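Local coordinates for protein FucU (Bifidobacterium longum subsp. infantis, PDB 3MVK) that probably interconverts the alpha and beta anomers of L-fucose and the pyranose and furanose forms of beta-D-ribose, as a member of the RbsD/FucU family, at residues K7-P10 against P11-K15; G53-L56 against K57-T61; G108-E111 against R112-Y116. All coordinates share one frame; numbering follows the deposited sequence.

Contact 1: K7-P10 against P11-K15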
ATOM      1  N   LYS G   7       2.149   8.744 -31.391  1.00 26.73           N
ATOM      2  CA  LYS G   7       0.846   8.496 -30.797  1.00 25.31           C
ATOM      3  C   LYS G   7       0.750   7.169 -30.042  1.00 24.11           C
ATOM      4  O   LYS G   7      -0.045   7.045 -29.108  1.00 24.37           O
ATOM      5  CB  LYS G   7      -0.244   8.551 -31.877  1.00 26.40           C
ATOM      6  N   ILE G   8       1.551   6.171 -30.425  1.00 21.15           N
ATOM      7  CA  ILE G   8       1.426   4.865 -29.777  1.00 19.68           C
ATOM      8  C   ILE G   8       2.001   4.801 -28.349  1.00 18.76           C
ATOM      9  O   ILE G   8       1.688   3.870 -27.603  1.00 18.87           O
ATOM     10  CB  ILE G   8       1.997   3.690 -30.636  1.00 19.57           C
ATOM     11  CG1 ILE G   8       3.519   3.760 -30.710  1.00 20.51           C
ATOM     12  CG2 ILE G   8       1.318   3.656 -32.046  1.00 20.37           C
ATOM     13  CD1 ILE G   8       4.124   2.459 -31.268  1.00 21.88           C
ATOM     14  N   ILE G   9       2.808   5.787 -27.972  1.00 17.91           N
ATOM     15  CA  ILE G   9       3.449   5.772 -26.640  1.00 17.12           C
ATOM     16  C   ILE G   9       2.441   6.223 -25.561  1.00 16.52           C
ATOM     17  O   ILE G   9       2.008   7.385 -25.598  1.00 16.85           O
ATOM     18  CB  ILE G   9       4.717   6.671 -26.621  1.00 17.16           C
ATOM     19  CG1 ILE G   9       5.761   6.137 -27.631  1.00 17.34           C
ATOM     20  CG2 ILE G   9       5.329   6.757 -25.208  1.00 16.66           C
ATOM     21  CD1 ILE G   9       6.960   7.049 -27.832  1.00 21.10           C
ATOM     22  N   PRO G  10       2.072   5.329 -24.610  1.00 16.11           N
ATOM     23  CA  PRO G  10       1.127   5.734 -23.551  1.00 16.13           C
ATOM     24  C   PRO G  10       1.809   6.688 -22.550  1.00 16.11           C
ATOM     25  O   PRO G  10       3.056   6.744 -22.496  1.00 16.09           O
ATOM     26  CB  PRO G  10       0.738   4.407 -22.890  1.00 15.93           C
ATOM     27  CG  PRO G  10       1.951   3.511 -23.105  1.00 17.01           C
ATOM     28  CD  PRO G  10       2.498   3.916 -24.465  1.00 15.95           C
ATOM     29  N   PRO G  11       1.011   7.446 -21.772  1.00 15.72           N
ATOM     30  CA  PRO G  11       1.612   8.449 -20.880  1.00 16.08           C
ATOM     31  C   PRO G  11       2.659   7.878 -19.907  1.00 15.74           C
ATOM     32  O   PRO G  11       3.674   8.524 -19.702  1.00 14.85           O
ATOM     33  CB  PRO G  11       0.406   9.013 -20.121  1.00 15.92           C
ATOM     34  CG  PRO G  11      -0.752   8.849 -21.130  1.00 15.15           C
ATOM     35  CD  PRO G  11      -0.462   7.518 -21.775  1.00 15.52           C
ATOM     36  N   GLU G  12       2.426   6.691 -19.350  1.00 16.01           N
ATOM     37  CA  GLU G  12       3.427   6.050 -18.500  1.00 16.80           C
ATOM     38  C   GLU G  12       4.760   5.797 -19.190  1.00 16.54           C
ATOM     39  O   GLU G  12       5.820   5.953 -18.582  1.00 16.76           O
ATOM     40  CB  GLU G  12       2.903   4.740 -17.940  1.00 17.51           C
ATOM     41  CG  GLU G  12       3.952   4.045 -17.070  1.00 21.94           C
ATOM     42  CD  GLU G  12       3.445   2.797 -16.409  1.00 28.14           C
ATOM     43  OE1 GLU G  12       2.422   2.231 -16.880  1.00 28.36           O
ATOM     44  OE2 GLU G  12       4.098   2.382 -15.420  1.00 29.95           O
ATOM     45  N   LEU G  13       4.729   5.381 -20.448  1.00 15.46           N
ATOM     46  CA  LEU G  13       5.992   5.125 -21.134  1.00 15.35           C
ATOM     47  C   LEU G  13       6.715   6.450 -21.436  1.00 15.34           C
ATOM     48  O   LEU G  13       7.945   6.526 -21.393  1.00 15.23           O
ATOM     49  CB  LEU G  13       5.769   4.298 -22.409  1.00 15.71           C
ATOM     50  CG  LEU G  13       7.023   3.912 -23.186  1.00 15.51           C
ATOM     51  CD1 LEU G  13       8.013   3.143 -22.301  1.00 15.65           C
ATOM     52  CD2 LEU G  13       6.576   3.055 -24.376  1.00 16.92           C
ATOM     53  N   LEU G  14       5.960   7.517 -21.692  1.00 15.65           N
ATOM     54  CA  LEU G  14       6.595   8.803 -21.966  1.00 16.14           C
ATOM     55  C   LEU G  14       7.347   9.227 -20.709  1.00 15.38           C
ATOM     56  O   LEU G  14       8.511   9.652 -20.794  1.00 16.36           O
ATOM     57  CB  LEU G  14       5.557   9.845 -22.391  1.00 17.55           C
ATOM     58  CG  LEU G  14       6.078  11.244 -22.702  1.00 21.01           C
ATOM     59  CD1 LEU G  14       7.169  11.226 -23.784  1.00 24.10           C
ATOM     60  CD2 LEU G  14       4.903  12.121 -23.110  1.00 25.54           C
ATOM     61  N   LYS G  15       6.701   9.055 -19.556  1.00 13.91           N
ATOM     62  CA  LYS G  15       7.341   9.344 -18.265  1.00 13.44           C
ATOM     63  C   LYS G  15       8.633   8.536 -18.090  1.00 13.68           C
ATOM     64  O   LYS G  15       9.681   9.076 -17.708  1.00 13.04           O
ATOM     65  CB  LYS G  15       6.389   9.062 -17.107  1.00 13.26           C
ATOM     66  CG  LYS G  15       7.030   9.321 -15.753  1.00 15.23           C
ATOM     67  CD  LYS G  15       5.985   9.251 -14.628  1.00 17.85           C
ATOM     68  CE  LYS G  15       6.569   9.641 -13.267  1.00 20.73           C
ATOM     69  NZ  LYS G  15       7.451   8.598 -12.664  1.00 23.11           N
TER
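Ile9 and Pro10 pack back onto the first turn of the helix that follows them. Ile9 touches the helix through its methyl CG2. It lies 3.8 Å from Leu13 CB and 3.7 Å from the backbone Leu14 N. With chi1 at -62°, CG2 stands anti to the backbone N of Ile9 and faces this turn. The side chains of Ile9 and Leu13 run at about a right angle. The Pro10 ring meets the same leucine, with Pro10 CD 3.9 Å from Leu13 CB. This is the tight, buried part of the contact. It forms at the N-terminus of helix 11-19, with Pro10 as the N-cap residue. The carbonyl of Pro10 starts the helical bonding: Pro10 O accepts from Leu14 N at 3.1 Å, and the bond from Leu13 N is weak. Pro11 fills the first position of the helix. The side of Glu12 and Lys15 is looser within the contact. The extended Glu12 side chain carries its carboxylate off from Pro10. Lys15 NZ forms a salt bridge with Glu19. Both residues are partly exposed and also pack on a second subunit. The apolar side rests on the sheet: Pro10 touches Val45 and Met47, and Leu13 touches Met47, Cys124 and Ile126.

Contact 2: G53-L56 against K57-T61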
ATOM      1  N   GLY G  53       9.135  -3.535 -34.624  1.00 16.22           N
ATOM      2  CA  GLY G  53       9.576  -2.422 -35.496  1.00 16.56           C
ATOM      3  C   GLY G  53       8.831  -1.133 -35.225  1.00 17.49           C
ATOM      4  O   GLY G  53       9.438  -0.078 -35.121  1.00 17.16           O
ATOM      5  N   GLU G  54       7.517  -1.200 -35.061  1.00 17.81           N
ATOM      6  CA  GLU G  54       6.784   0.041 -34.837  1.00 18.13           C
ATOM      7  C   GLU G  54       7.108   0.638 -33.475  1.00 18.01           C
ATOM      8  O   GLU G  54       7.205   1.867 -33.339  1.00 16.50           O
ATOM      9  CB  GLU G  54       5.280  -0.098 -35.053  1.00 19.69           C
ATOM     10  CG  GLU G  54       4.606  -1.112 -34.210  1.00 23.66           C
ATOM     11  CD  GLU G  54       3.149  -1.333 -34.631  1.00 29.92           C
ATOM     12  OE1 GLU G  54       2.734  -2.514 -34.753  1.00 31.58           O
ATOM     13  OE2 GLU G  54       2.441  -0.327 -34.877  1.00 32.44           O
ATOM     14  N   ILE G  55       7.322  -0.229 -32.480  1.00 16.45           N
ATOM     15  CA  ILE G  55       7.762   0.248 -31.171  1.00 16.36           C
ATOM     16  C   ILE G  55       9.153   0.879 -31.243  1.00 15.85           C
ATOM     17  O   ILE G  55       9.371   1.969 -30.718  1.00 16.44           O
ATOM     18  CB  ILE G  55       7.714  -0.865 -30.112  1.00 16.37           C
ATOM     19  CG1 ILE G  55       6.263  -1.259 -29.866  1.00 16.50           C
ATOM     20  CG2 ILE G  55       8.343  -0.391 -28.795  1.00 15.73           C
ATOM     21  CD1 ILE G  55       6.105  -2.487 -29.039  1.00 16.98           C
ATOM     22  N   LEU G  56      10.098   0.197 -31.883  1.00 15.11           N
ATOM     23  CA  LEU G  56      11.448   0.755 -31.995  1.00 15.90           C
ATOM     24  C   LEU G  56      11.417   2.082 -32.715  1.00 16.48           C
ATOM     25  O   LEU G  56      12.070   3.036 -32.292  1.00 16.68           O
ATOM     26  CB  LEU G  56      12.372  -0.209 -32.735  1.00 15.50           C
ATOM     27  CG  LEU G  56      13.813   0.268 -32.885  1.00 14.87           C
ATOM     28  CD1 LEU G  56      14.536   0.508 -31.521  1.00 15.12           C
ATOM     29  CD2 LEU G  56      14.598  -0.746 -33.732  1.00 15.35           C
ATOM     30  N   LYS G  57      10.671   2.145 -33.809  1.00 17.53           N
ATOM     31  CA  LYS G  57      10.617   3.376 -34.597  1.00 18.61           C
ATOM     32  C   LYS G  57      10.115   4.545 -33.737  1.00 18.04           C
ATOM     33  O   LYS G  57      10.668   5.649 -33.801  1.00 19.02           O
ATOM     34  CB  LYS G  57       9.721   3.200 -35.814  1.00 18.59           C
ATOM     35  CG  LYS G  57       9.685   4.407 -36.744  1.00 22.34           C
ATOM     36  CD  LYS G  57       8.573   4.206 -37.790  1.00 27.49           C
ATOM     37  CE  LYS G  57       8.398   5.450 -38.637  1.00 31.20           C
ATOM     38  NZ  LYS G  57       9.592   5.685 -39.500  1.00 33.38           N
ATOM     39  N   ALA G  58       9.087   4.299 -32.926  1.00 18.21           N
ATOM     40  CA  ALA G  58       8.530   5.318 -32.068  1.00 18.10           C
ATOM     41  C   ALA G  58       9.524   5.748 -30.983  1.00 18.17           C
ATOM     42  O   ALA G  58       9.716   6.946 -30.733  1.00 18.50           O
ATOM     43  CB  ALA G  58       7.211   4.825 -31.459  1.00 18.43           C
ATOM     44  N   ILE G  59      10.162   4.772 -30.347  1.00 17.60           N
ATOM     45  CA  ILE G  59      11.105   5.043 -29.257  1.00 17.67           C
ATOM     46  C   ILE G  59      12.286   5.884 -29.749  1.00 17.85           C
ATOM     47  O   ILE G  59      12.679   6.833 -29.094  1.00 17.71           O
ATOM     48  CB  ILE G  59      11.599   3.747 -28.591  1.00 17.63           C
ATOM     49  CG1 ILE G  59      10.478   3.164 -27.732  1.00 18.33           C
ATOM     50  CG2 ILE G  59      12.863   4.010 -27.730  1.00 18.24           C
ATOM     51  CD1 ILE G  59      10.781   1.769 -27.222  1.00 22.61           C
ATOM     52  N   LEU G  60      12.830   5.537 -30.907  1.00 17.71           N
ATOM     53  CA  LEU G  60      14.008   6.221 -31.419  1.00 18.81           C
ATOM     54  C   LEU G  60      13.754   7.698 -31.739  1.00 19.51           C
ATOM     55  O   LEU G  60      14.701   8.492 -31.738  1.00 20.18           O
ATOM     56  CB  LEU G  60      14.599   5.492 -32.628  1.00 18.96           C
ATOM     57  CG  LEU G  60      15.177   4.098 -32.355  1.00 18.87           C
ATOM     58  CD1 LEU G  60      15.593   3.492 -33.671  1.00 19.33           C
ATOM     59  CD2 LEU G  60      16.337   4.124 -31.367  1.00 19.35           C
ATOM     60  N   THR G  61      12.495   8.077 -31.964  1.00 20.67           N
ATOM     61  CA  THR G  61      12.190   9.500 -32.151  1.00 22.88           C
ATOM     62  C   THR G  61      12.441  10.332 -30.880  1.00 23.53           C
ATOM     63  O   THR G  61      12.655  11.547 -30.958  1.00 24.41           O
ATOM     64  CB  THR G  61      10.765   9.738 -32.675  1.00 22.78           C
ATOM     65  OG1 THR G  61       9.831   9.475 -31.629  1.00 24.98           O
ATOM     66  CG2 THR G  61      10.462   8.860 -33.876  1.00 24.72           C
TER
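Leu56 and Leu60 take different first torsions. CG of Leu56 is anti to its backbone N (chi1 -179°). CG of Leu60 is anti to its carbonyl carbon (chi1 -66°), which carries it back toward Leu56 one turn earlier. The two chains meet at a slant, with Leu56 CD1 3.7 Å from Leu60 CG. Leu60 CD1 also reaches Leu56 CG at 3.8 Å. The isoleucine pair is built differently. Ile55 and Ile59 share the same rotamer, each with CG1 beside the backbone N and CG2 beside the carbonyl carbon. They lie side by side and point the same way. The branch CG2 of Ile55 meets the end methyl CD1 of Ile59 at 3.6 Å.

The backbone sets this i to i+4 spacing. Ile59 N gives a nearly straight bond to Ile55 O at 2.9 Å, and Leu60 N does the same to Leu56 O at 3.0 Å. Lys57 N and Ala58 N bond to Gly53 O and Glu54 O, so the i to i+4 bonding runs without a break from Gly53 to Leu60. Thr61 bonds back to Ala58 instead. Its OG1 donates to Ala58 O at 2.7 Å, and Thr61 N donates to the same oxygen.

The polar side of the helix faces outward. Glu54 OE1 accepts from Gly51 N just before the segment. Lys57 extends away, and its ion pair with Glu98 is long and weak.

The apolar side of helix 52-60 lies against the sheet of the RbsD/FucU fold. Ile55, Leu56 and Ile59 all touch Ile28 of strand 25-29, and Leu56 and Ile59 also touch Leu139 of strand 137-140. Helix 88-97 also packs here, through Tyr92 and Leu95 on Leu56.

Contact 3: G108-E111 against R112-Y116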
ATOM      1  N   GLY G 108      24.705  -5.420 -30.847  1.00 17.92           N
ATOM      2  CA  GLY G 108      25.416  -6.588 -30.353  1.00 18.21           C
ATOM      3  C   GLY G 108      24.442  -7.701 -30.049  1.00 18.28           C
ATOM      4  O   GLY G 108      23.266  -7.625 -30.404  1.00 17.97           O
ATOM      5  N   SER G 109      24.928  -8.745 -29.386  1.00 18.38           N
ATOM      6  CA  SER G 109      24.078  -9.883 -29.048  1.00 18.26           C
ATOM      7  C   SER G 109      24.535 -10.579 -27.776  1.00 18.09           C
ATOM      8  O   SER G 109      25.691 -10.441 -27.357  1.00 19.32           O
ATOM      9  CB  SER G 109      24.021 -10.878 -30.219  1.00 18.81           C
ATOM     10  OG  SER G 109      25.276 -11.537 -30.394  1.00 20.70           O
ATOM     11  N   LEU G 110      23.615 -11.333 -27.177  1.00 17.66           N
ATOM     12  CA  LEU G 110      23.877 -12.140 -25.998  1.00 16.90           C
ATOM     13  C   LEU G 110      23.212 -13.478 -26.151  1.00 17.42           C
ATOM     14  O   LEU G 110      22.061 -13.567 -26.579  1.00 17.23           O
ATOM     15  CB  LEU G 110      23.335 -11.485 -24.712  1.00 17.03           C
ATOM     16  CG  LEU G 110      24.082 -10.275 -24.130  1.00 16.03           C
ATOM     17  CD1 LEU G 110      23.246  -9.630 -23.015  1.00 19.28           C
ATOM     18  CD2 LEU G 110      25.462 -10.637 -23.598  1.00 18.28           C
ATOM     19  N   GLU G 111      23.933 -14.509 -25.725  1.00 16.96           N
ATOM     20  CA  GLU G 111      23.367 -15.836 -25.573  1.00 18.24           C
ATOM     21  C   GLU G 111      22.070 -15.768 -24.751  1.00 17.89           C
ATOM     22  O   GLU G 111      21.932 -14.917 -23.868  1.00 17.75           O
ATOM     23  CB  GLU G 111      24.399 -16.744 -24.907  1.00 18.63           C
ATOM     24  CG  GLU G 111      23.908 -18.158 -24.710  1.00 20.40           C
ATOM     25  CD  GLU G 111      23.131 -18.355 -23.401  1.00 20.77           C
ATOM     26  OE1 GLU G 111      23.457 -17.681 -22.395  1.00 22.79           O
ATOM     27  OE2 GLU G 111      22.213 -19.203 -23.363  1.00 19.96           O
ATOM     28  N   ARG G 112      21.126 -16.656 -25.059  1.00 18.09           N
ATOM     29  CA  ARG G 112      19.763 -16.589 -24.535  1.00 17.30           C
ATOM     30  C   ARG G 112      19.692 -16.315 -23.021  1.00 18.12           C
ATOM     31  O   ARG G 112      19.048 -15.369 -22.575  1.00 17.23           O
ATOM     32  CB  ARG G 112      18.999 -17.885 -24.877  1.00 17.65           C
ATOM     33  CG  ARG G 112      17.603 -17.914 -24.312  1.00 16.20           C
ATOM     34  CD  ARG G 112      16.758 -19.123 -24.748  1.00 19.52           C
ATOM     35  NE  ARG G 112      15.432 -19.057 -24.118  1.00 22.63           N
ATOM     36  CZ  ARG G 112      14.679 -20.104 -23.779  1.00 23.64           C
ATOM     37  NH1 ARG G 112      15.087 -21.350 -24.034  1.00 24.92           N
ATOM     38  NH2 ARG G 112      13.496 -19.902 -23.199  1.00 23.34           N
ATOM     39  N   PHE G 113      20.322 -17.173 -22.233  1.00 17.53           N
ATOM     40  CA  PHE G 113      20.211 -17.041 -20.784  1.00 19.16           C
ATOM     41  C   PHE G 113      20.961 -15.826 -20.240  1.00 18.76           C
ATOM     42  O   PHE G 113      20.481 -15.167 -19.316  1.00 19.05           O
ATOM     43  CB  PHE G 113      20.545 -18.376 -20.106  1.00 19.63           C
ATOM     44  CG  PHE G 113      19.490 -19.407 -20.351  1.00 23.12           C
ATOM     45  CD1 PHE G 113      18.354 -19.461 -19.548  1.00 25.40           C
ATOM     46  CD2 PHE G 113      19.575 -20.263 -21.442  1.00 25.52           C
ATOM     47  CE1 PHE G 113      17.342 -20.384 -19.799  1.00 27.77           C
ATOM     48  CE2 PHE G 113      18.560 -21.178 -21.701  1.00 26.94           C
ATOM     49  CZ  PHE G 113      17.447 -21.242 -20.876  1.00 28.28           C
ATOM     50  N   ALA G 114      22.069 -15.473 -20.878  1.00 18.04           N
ATOM     51  CA  ALA G 114      22.770 -14.221 -20.582  1.00 17.66           C
ATOM     52  C   ALA G 114      21.884 -13.014 -20.918  1.00 17.58           C
ATOM     53  O   ALA G 114      21.898 -11.985 -20.216  1.00 17.59           O
ATOM     54  CB  ALA G 114      24.084 -14.156 -21.356  1.00 17.93           C
ATOM     55  N   PHE G 115      21.139 -13.119 -22.012  1.00 16.83           N
ATOM     56  CA  PHE G 115      20.191 -12.065 -22.380  1.00 16.53           C
ATOM     57  C   PHE G 115      19.156 -11.885 -21.272  1.00 16.41           C
ATOM     58  O   PHE G 115      18.883 -10.752 -20.863  1.00 16.29           O
ATOM     59  CB  PHE G 115      19.510 -12.376 -23.717  1.00 16.43           C
ATOM     60  CG  PHE G 115      18.689 -11.248 -24.246  1.00 15.19           C
ATOM     61  CD1 PHE G 115      19.195 -10.408 -25.244  1.00 13.67           C
ATOM     62  CD2 PHE G 115      17.402 -11.024 -23.765  1.00 14.48           C
ATOM     63  CE1 PHE G 115      18.423  -9.336 -25.742  1.00 14.42           C
ATOM     64  CE2 PHE G 115      16.628  -9.981 -24.256  1.00 14.95           C
ATOM     65  CZ  PHE G 115      17.139  -9.123 -25.243  1.00 14.15           C
ATOM     66  N   TYR G 116      18.596 -12.988 -20.764  1.00 16.34           N
ATOM     67  CA  TYR G 116      17.607 -12.864 -19.682  1.00 16.86           C
ATOM     68  C   TYR G 116      18.213 -12.168 -18.470  1.00 17.60           C
ATOM     69  O   TYR G 116      17.565 -11.319 -17.858  1.00 17.76           O
ATOM     70  CB  TYR G 116      17.057 -14.215 -19.271  1.00 17.05           C
ATOM     71  CG  TYR G 116      16.159 -14.892 -20.270  1.00 16.88           C
ATOM     72  CD1 TYR G 116      15.116 -14.208 -20.901  1.00 18.27           C
ATOM     73  CD2 TYR G 116      16.302 -16.256 -20.529  1.00 21.12           C
ATOM     74  CE1 TYR G 116      14.269 -14.863 -21.786  1.00 20.68           C
ATOM     75  CE2 TYR G 116      15.458 -16.911 -21.409  1.00 22.45           C
ATOM     76  CZ  TYR G 116      14.456 -16.213 -22.037  1.00 22.31           C
ATOM     77  OH  TYR G 116      13.619 -16.877 -22.914  1.00 22.71           O
TER
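The Phe113 ring meets the Glu111 carboxylate at its edge. Glu111 OE2 lies in the ring plane, 3.4 Å from Phe113 CD2. One face of the same ring carries Arg112 CG, set toward the rim. The Arg112 guanidinium in turn has Phe113 CZ 3.9 Å above one face, again off-centre. The edge of the guanidinium is used for Tyr116. Arg112 NE and NH2 both donate to Tyr116 OH, at 3.1 and 3.0 Å, and the oxygen is only 4° out of the guanidinium plane. This side-on, two-nitrogen grip limits the rotation of the group. Leu110 CB lies near the plane of the Phe115 ring, at its edge.

The Glu111 chain bends at chi2 (-87°), which folds the carboxylate over the start of the helix. Its two oxygens take different N-H groups. Glu111 OE2 accepts from Phe113 N at 3.0 Å in a nearly straight bond. Glu111 OE1 accepts from Ala114 N, also at 3.0 Å. Both donors come from above the carboxylate plane. The two backbone N-H groups hold the carboxylate in place. Glu111 O accepts from Phe115 N at 2.7 Å and begins the regular helical bonding.

Leu110 CB packs on Phe115 CB at 4.1 Å. Phe115 and Tyr116 also touch Met76 of the adjacent strand 73-76, and Arg112 and Tyr116 meet His22 of a neighbouring subunit. The arrangement is a strand-to-helix junction in which Glu111, following strand 107-110, N-caps helix 112-119 with its side chain.

How the contacts relate
The three contacts follow one another along the chain, and all sit at or within helices. Contacts 1 and 2 are neighbours, with centres about 12 Å apart. Ile8 and Ile9 join them: Ile8 CD1 lies 3.9 Å from Ala58 CB, and Ile9 CD1 lies 4.0 Å from Ala58 O. Contact 3 is remote, on the opposite side of the chain's centre from both. Its centre is about 27 Å from that of contact 1 and about 22 Å from that of contact 2. The Leu60 side chain is about 12 Å from a bound sodium ion. Triethylene glycol lies about 4 Å from the Phe113 side chain and glycerol about 5 Å from that of Arg112. Both probably come from the crystallisation liquor, though such molecules often mark pockets.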